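Local coordinates for alpha-1,4-endofucoidanase (Mariniflexile fucanivorans, PDB 6DLH), which hydrolyses internal alpha-1,4 linkages of fucoidan as an endo-acting, retaining enzyme of glycoside hydrolase family 107, at residues A[419-423]-A[502-508]; A[464-470]-A[490-496]. One frame throughout, in Å; residues are numbered along the deposited sequence.

Contact 1 (A[419-423]-A[502-508]); sequences GKPNW and DSDGVTN. With CA (calcium ion), chain I.
Residues 420-423 run extended, in the same direction as 505-508, with Lys420 opposite Gly505 (CA-CA 5.3 Å) and Pro421 opposite Thr507 (5.6 Å). A type I turn from Asp502 to Gly505 joins strands 494-502 and 505-513 as a beta hairpin. Asp502, chi1 p, closes an Asx turn, OD1 accepting from Asp504 N (3.1 Å), while its OD2 lies 2.9 Å from the calcium ion. Gly419 O binds the same ion at 2.1 Å, as does water 1 at 2.5 Å, itself hydrogen-bonded to Ser503 OG; Asp451 and Glu453 complete the site. This is the calcium site at the hairpin end of an Ig-like domain, and Gly528, Asp560, Glu562, Asp564 and Asp609 bind a calcium similarly further along the chain. Asp504, chi1 t, keeps its OD2 5.2 Å from the ion. Gly419 (phi 97°, psi -99°) has no CB to collide with that OD2. Lys420, m,t,t,p, lies along the hairpin: NZ makes a weak bond to Asp504 O (3.4 Å) and a long salt bridge to Asp504 OD2 (3.8 Å). Thr507, chi1 m, donates OG1 to Pro421 O (2.7 Å), and Trp423, chi1 m and chi2 84°, donates NE1 to Thr507 O (3.2 Å, 165°).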
loop_
_atom_site.group_PDB
_atom_site.type_symbol
_atom_site.label_atom_id
_atom_site.label_comp_id
_atom_site.label_asym_id
_atom_site.label_seq_id
_atom_site.Cartn_x
_atom_site.Cartn_y
_atom_site.Cartn_z
ATOM N N GLY A 419 1.881 7.554 36.473
ATOM C CA GLY A 419 2.949 7.363 37.444
ATOM C C GLY A 419 4.347 7.390 36.825
ATOM O O GLY A 419 4.917 8.458 36.602
ATOM N N LYS A 420 4.903 6.196 36.587
ATOM C CA LYS A 420 6.232 6.037 36.025
ATOM C C LYS A 420 6.223 6.469 34.561
ATOM O O LYS A 420 5.162 6.564 33.952
ATOM C CB LYS A 420 6.690 4.584 36.178
ATOM C CG LYS A 420 7.084 4.186 37.596
ATOM C CD LYS A 420 7.357 2.699 37.755
ATOM C CE LYS A 420 7.723 2.294 39.169
ATOM N NZ LYS A 420 6.854 2.940 40.182
ATOM N N PRO A 421 7.401 6.768 33.960
ATOM C CA PRO A 421 7.474 7.178 32.555
ATOM C C PRO A 421 6.874 6.190 31.558
ATOM O O PRO A 421 6.941 4.978 31.749
ATOM C CB PRO A 421 8.983 7.297 32.291
ATOM C CG PRO A 421 9.578 7.581 33.651
ATOM C CD PRO A 421 8.719 6.792 34.619
ATOM N N ASN A 422 6.313 6.735 30.470
ATOM C CA ASN A 422 5.877 5.925 29.346
ATOM C C ASN A 422 6.841 6.126 28.178
ATOM O O ASN A 422 7.237 7.253 27.889
ATOM C CB ASN A 422 4.449 6.264 28.909
ATOM C CG ASN A 422 3.405 6.102 29.995
ATOM O OD1 ASN A 422 2.305 6.630 29.870
ATOM N ND2 ASN A 422 3.726 5.382 31.058
ATOM N N TRP A 423 7.207 5.018 27.524
ATOM C CA TRP A 423 7.921 5.045 26.258
ATOM C C TRP A 423 6.924 5.069 25.099
ATOM O O TRP A 423 5.802 4.579 25.220
ATOM C CB TRP A 423 8.869 3.843 26.153
ATOM C CG TRP A 423 10.097 3.952 27.006
ATOM C CD1 TRP A 423 10.215 3.632 28.329
ATOM C CD2 TRP A 423 11.398 4.404 26.586
ATOM N NE1 TRP A 423 11.496 3.861 28.764
ATOM C CE2 TRP A 423 12.245 4.333 27.717
ATOM C CE3 TRP A 423 11.930 4.863 25.374
ATOM C CZ2 TRP A 423 13.588 4.705 27.662
ATOM C CZ3 TRP A 423 13.255 5.235 25.320
ATOM C CH2 TRP A 423 14.072 5.152 26.450
ATOM N N ASP A 502 11.199 9.504 36.404
ATOM C CA ASP A 502 10.520 10.682 36.919
ATOM C C ASP A 502 10.427 10.564 38.440
ATOM O O ASP A 502 10.966 9.627 39.033
ATOM C CB ASP A 502 9.183 10.934 36.214
ATOM C CG ASP A 502 8.128 9.843 36.360
ATOM O OD1 ASP A 502 8.338 8.902 37.164
ATOM O OD2 ASP A 502 7.089 9.946 35.656
ATOM N N SER A 503 9.721 11.510 39.065
ATOM C CA SER A 503 9.651 11.575 40.516
ATOM C C SER A 503 9.085 10.281 41.107
ATOM O O SER A 503 9.244 10.043 42.301
ATOM C CB SER A 503 8.854 12.774 40.962
ATOM O OG SER A 503 7.498 12.632 40.563
ATOM N N ASP A 504 8.454 9.451 40.259
ATOM C CA ASP A 504 7.648 8.309 40.679
ATOM C C ASP A 504 8.404 6.989 40.493
ATOM O O ASP A 504 8.005 5.969 41.051
ATOM C CB ASP A 504 6.304 8.274 39.937
ATOM C CG ASP A 504 5.258 7.360 40.568
ATOM O OD1 ASP A 504 4.713 7.735 41.630
ATOM O OD2 ASP A 504 4.999 6.274 40.002
ATOM N N GLY A 505 9.472 6.991 39.685
ATOM C CA GLY A 505 10.233 5.768 39.464
ATOM C C GLY A 505 10.764 5.652 38.038
ATOM O O GLY A 505 10.847 6.649 37.324
ATOM N N VAL A 506 11.126 4.423 37.647
ATOM C CA VAL A 506 11.782 4.149 36.379
ATOM C C VAL A 506 10.914 3.211 35.541
ATOM O O VAL A 506 10.205 2.365 36.084
ATOM C CB VAL A 506 13.184 3.544 36.599
ATOM C CG1 VAL A 506 13.149 2.024 36.712
ATOM C CG2 VAL A 506 14.158 3.963 35.512
ATOM N N THR A 507 11.010 3.360 34.212
ATOM C CA THR A 507 10.442 2.422 33.255
ATOM C C THR A 507 11.515 2.074 32.228
ATOM O O THR A 507 12.182 2.969 31.708
ATOM C CB THR A 507 9.215 3.007 32.542
ATOM O OG1 THR A 507 8.250 3.414 33.512
ATOM C CG2 THR A 507 8.572 2.046 31.569
ATOM N N ASN A 508 11.634 0.775 31.931
ATOM C CA ASN A 508 12.672 0.234 31.072
ATOM C C ASN A 508 12.126 0.030 29.664
ATOM O O ASN A 508 10.955 -0.294 29.481
ATOM C CB ASN A 508 13.181 -1.125 31.567
ATOM C CG ASN A 508 13.983 -1.067 32.855
ATOM O OD1 ASN A 508 13.884 -0.114 33.629
ATOM N ND2 ASN A 508 14.779 -2.096 33.095
HETATM CA CA CA I . 4.692 10.543 37.071
HETATM O O HOH W 1 6.351 12.194 38.029
#

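Contact 2 (A[464-470]-A[490-496])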
loop_
_atom_site.group_PDB
_atom_site.type_symbol
_atom_site.label_atom_id
_atom_site.label_comp_id
_atom_site.label_asym_id
_atom_site.label_seq_id
_atom_site.Cartn_x
_atom_site.Cartn_y
_atom_site.Cartn_z
ATOM N N GLY A 464 22.883 -3.064 31.710
ATOM C CA GLY A 464 23.188 -4.151 30.795
ATOM C C GLY A 464 24.552 -3.957 30.134
ATOM O O GLY A 464 25.447 -3.360 30.733
ATOM N N THR A 465 24.684 -4.442 28.887
ATOM C CA THR A 465 25.961 -4.523 28.191
ATOM C C THR A 465 26.002 -3.519 27.039
ATOM O O THR A 465 25.487 -3.787 25.954
ATOM C CB THR A 465 26.249 -5.965 27.745
ATOM O OG1 THR A 465 26.260 -6.780 28.919
ATOM C CG2 THR A 465 27.555 -6.120 26.996
ATOM N N LEU A 466 26.666 -2.382 27.284
ATOM C CA LEU A 466 26.723 -1.271 26.346
ATOM C C LEU A 466 28.091 -1.222 25.672
ATOM O O LEU A 466 29.078 -1.709 26.230
ATOM C CB LEU A 466 26.478 0.035 27.109
ATOM C CG LEU A 466 25.018 0.418 27.334
ATOM C CD1 LEU A 466 24.398 -0.429 28.438
ATOM C CD2 LEU A 466 24.914 1.897 27.682
ATOM N N PRO A 467 28.200 -0.616 24.462
ATOM C CA PRO A 467 29.507 -0.329 23.867
ATOM C C PRO A 467 30.328 0.554 24.807
ATOM O O PRO A 467 29.802 1.505 25.391
ATOM C CB PRO A 467 29.157 0.425 22.575
ATOM C CG PRO A 467 27.736 -0.007 22.248
ATOM C CD PRO A 467 27.080 -0.190 23.602
ATOM N N ALA A 468 31.609 0.195 24.976
ATOM C CA ALA A 468 32.537 0.956 25.793
ATOM C C ALA A 468 32.661 2.376 25.242
ATOM O O ALA A 468 32.991 3.306 25.985
ATOM C CB ALA A 468 33.882 0.264 25.822
ATOM N N TRP A 469 32.381 2.521 23.936
ATOM C CA TRP A 469 32.560 3.772 23.217
ATOM C C TRP A 469 31.373 4.725 23.387
ATOM O O TRP A 469 31.488 5.897 23.031
ATOM C CB TRP A 469 32.884 3.519 21.737
ATOM C CG TRP A 469 31.948 2.594 21.017
ATOM C CD1 TRP A 469 32.142 1.265 20.764
ATOM C CD2 TRP A 469 30.683 2.934 20.414
ATOM N NE1 TRP A 469 31.089 0.756 20.051
ATOM C CE2 TRP A 469 30.178 1.753 19.820
ATOM C CE3 TRP A 469 29.927 4.114 20.317
ATOM C CZ2 TRP A 469 28.951 1.718 19.155
ATOM C CZ3 TRP A 469 28.716 4.078 19.655
ATOM C CH2 TRP A 469 28.235 2.893 19.087
ATOM N N LEU A 470 30.258 4.232 23.948
ATOM C CA LEU A 470 29.003 4.973 24.008
ATOM C C LEU A 470 28.934 5.826 25.277
ATOM O O LEU A 470 29.176 5.337 26.382
ATOM C CB LEU A 470 27.831 3.986 23.931
ATOM C CG LEU A 470 26.441 4.598 23.725
ATOM C CD1 LEU A 470 26.243 5.083 22.291
ATOM C CD2 LEU A 470 25.351 3.604 24.108
ATOM N N GLU A 490 34.896 -2.832 15.306
ATOM C CA GLU A 490 33.612 -3.115 15.938
ATOM C C GLU A 490 32.752 -3.946 14.986
ATOM O O GLU A 490 32.537 -3.563 13.838
ATOM C CB GLU A 490 32.914 -1.826 16.392
ATOM C CG GLU A 490 31.479 -2.024 16.863
ATOM C CD GLU A 490 31.318 -2.642 18.241
ATOM O OE1 GLU A 490 31.357 -1.886 19.240
ATOM O OE2 GLU A 490 31.151 -3.874 18.315
ATOM N N ALA A 491 32.281 -5.094 15.490
ATOM C CA ALA A 491 31.571 -6.079 14.691
ATOM C C ALA A 491 30.532 -6.805 15.544
ATOM O O ALA A 491 29.983 -7.821 15.126
ATOM C CB ALA A 491 32.558 -7.050 14.086
ATOM N N SER A 492 30.263 -6.277 16.741
ATOM C CA SER A 492 29.301 -6.913 17.625
ATOM C C SER A 492 28.006 -6.106 17.690
ATOM O O SER A 492 28.014 -4.882 17.554
ATOM C CB SER A 492 29.884 -7.142 18.998
ATOM O OG SER A 492 30.008 -5.918 19.707
ATOM N N ASN A 493 26.897 -6.821 17.907
ATOM C CA ASN A 493 25.599 -6.215 18.154
ATOM C C ASN A 493 25.442 -5.957 19.655
ATOM O O ASN A 493 26.270 -6.391 20.457
ATOM C CB ASN A 493 24.480 -7.036 17.508
ATOM C CG ASN A 493 24.598 -7.083 15.998
ATOM O OD1 ASN A 493 25.352 -6.317 15.400
ATOM N ND2 ASN A 493 23.859 -7.978 15.362
ATOM N N TYR A 494 24.398 -5.209 20.031
ATOM C CA TYR A 494 24.162 -4.925 21.438
ATOM C C TYR A 494 22.672 -5.028 21.759
ATOM O O TYR A 494 21.822 -4.763 20.912
ATOM C CB TYR A 494 24.734 -3.561 21.840
ATOM C CG TYR A 494 26.239 -3.458 21.851
ATOM C CD1 TYR A 494 26.938 -3.194 20.683
ATOM C CD2 TYR A 494 26.966 -3.600 23.025
ATOM C CE1 TYR A 494 28.320 -3.095 20.673
ATOM C CE2 TYR A 494 28.350 -3.497 23.035
ATOM C CZ TYR A 494 29.028 -3.242 21.852
ATOM O OH TYR A 494 30.390 -3.135 21.821
ATOM N N THR A 495 22.383 -5.434 22.999
ATOM C CA THR A 495 21.042 -5.447 23.552
ATOM C C THR A 495 21.128 -4.984 25.002
ATOM O O THR A 495 21.799 -5.614 25.822
ATOM C CB THR A 495 20.408 -6.841 23.459
ATOM O OG1 THR A 495 20.433 -7.261 22.095
ATOM C CG2 THR A 495 18.987 -6.874 23.985
ATOM N N PHE A 496 20.444 -3.877 25.307
ATOM C CA PHE A 496 20.450 -3.347 26.660
ATOM C C PHE A 496 19.164 -2.567 26.936
ATOM O O PHE A 496 18.360 -2.324 26.038
ATOM C CB PHE A 496 21.709 -2.509 26.896
ATOM C CG PHE A 496 21.917 -1.415 25.881
ATOM C CD1 PHE A 496 22.411 -1.703 24.617
ATOM C CD2 PHE A 496 21.597 -0.098 26.182
ATOM C CE1 PHE A 496 22.593 -0.693 23.683
ATOM C CE2 PHE A 496 21.791 0.913 25.252
ATOM C CZ PHE A 496 22.286 0.612 24.002
HETATM O O HOH W 2 24.794 -6.048 24.899
HETATM O O HOH W 3 22.621 -6.046 28.397
#
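This is a mainly apolar packing contact near the surface of the Ig-like domain, where the irregular segment 464-470, leaving strand 459-464, lies against the start of strand 494-502. Two CH-pi contacts form its centre. Pro467 CG sits 3.4 Å from the centroid of the Tyr494 ring and 7° off its normal, so the pyrrolidine lies squarely over the phenol; Leu466 CG approaches the Phe496 ring in the same manner, 3.9 Å from its centroid. Leu470 CD2 adds a looser touch on Phe496 CZ at 4.3 Å. Strands 459-464 and 494-502 are antiparallel neighbours in a three-stranded sheet, and here they part: Thr465 and Thr495, with CA atoms 6.8 Å apart, are joined through water instead of directly. Water 2 donates to Thr465 O (2.6 Å) and accepts from Thr495 N (3.1 Å), while water 3 accepts from Thr465 N (2.7 Å) and donates to Thr495 O (2.7 Å). Beyond the separation, a type I turn from Pro467 to Leu470, closed by Leu470 N to Pro467 O at 3.1 Å, presents the indole of Trp469 to Glu490. Its NE1 donates to Glu490 OE1 at 2.8 Å, and Tyr494 OH donates to the same OE1 at 3.0 Å. The other carboxylate oxygen, Glu490 OE2, accepts from Ser492 OG (2.7 Å) and Ser492 N (3.0 Å), tying the carboxylate to the backbone just ahead of strand 494-502. Leu513 of strand 505-513 touches both Pro467 and Tyr494, and Trp469 also touches Pro486 and Pro487.

Both contacts belong to the first Ig-like domain, which follows helix 399-415 of the catalytic part. Contact 2 is nested within the chain between the two segments of contact 1, and strand 494-502 connects them: Tyr494 and Phe496 at its start serve contact 2, while Asp502 at its end reaches the calcium of contact 1 before the chain turns back into strand 505-513. Their centres are 24 Å apart and their nearest atoms about 8 Å, so they do not touch. The metal concerns contact 1 alone; Phe496 CA in contact 2 is 23.4 Å from that calcium. Contact 1 therefore ties the incoming linker to the hairpin, whereas contact 2 packs a loop further along the same sheet.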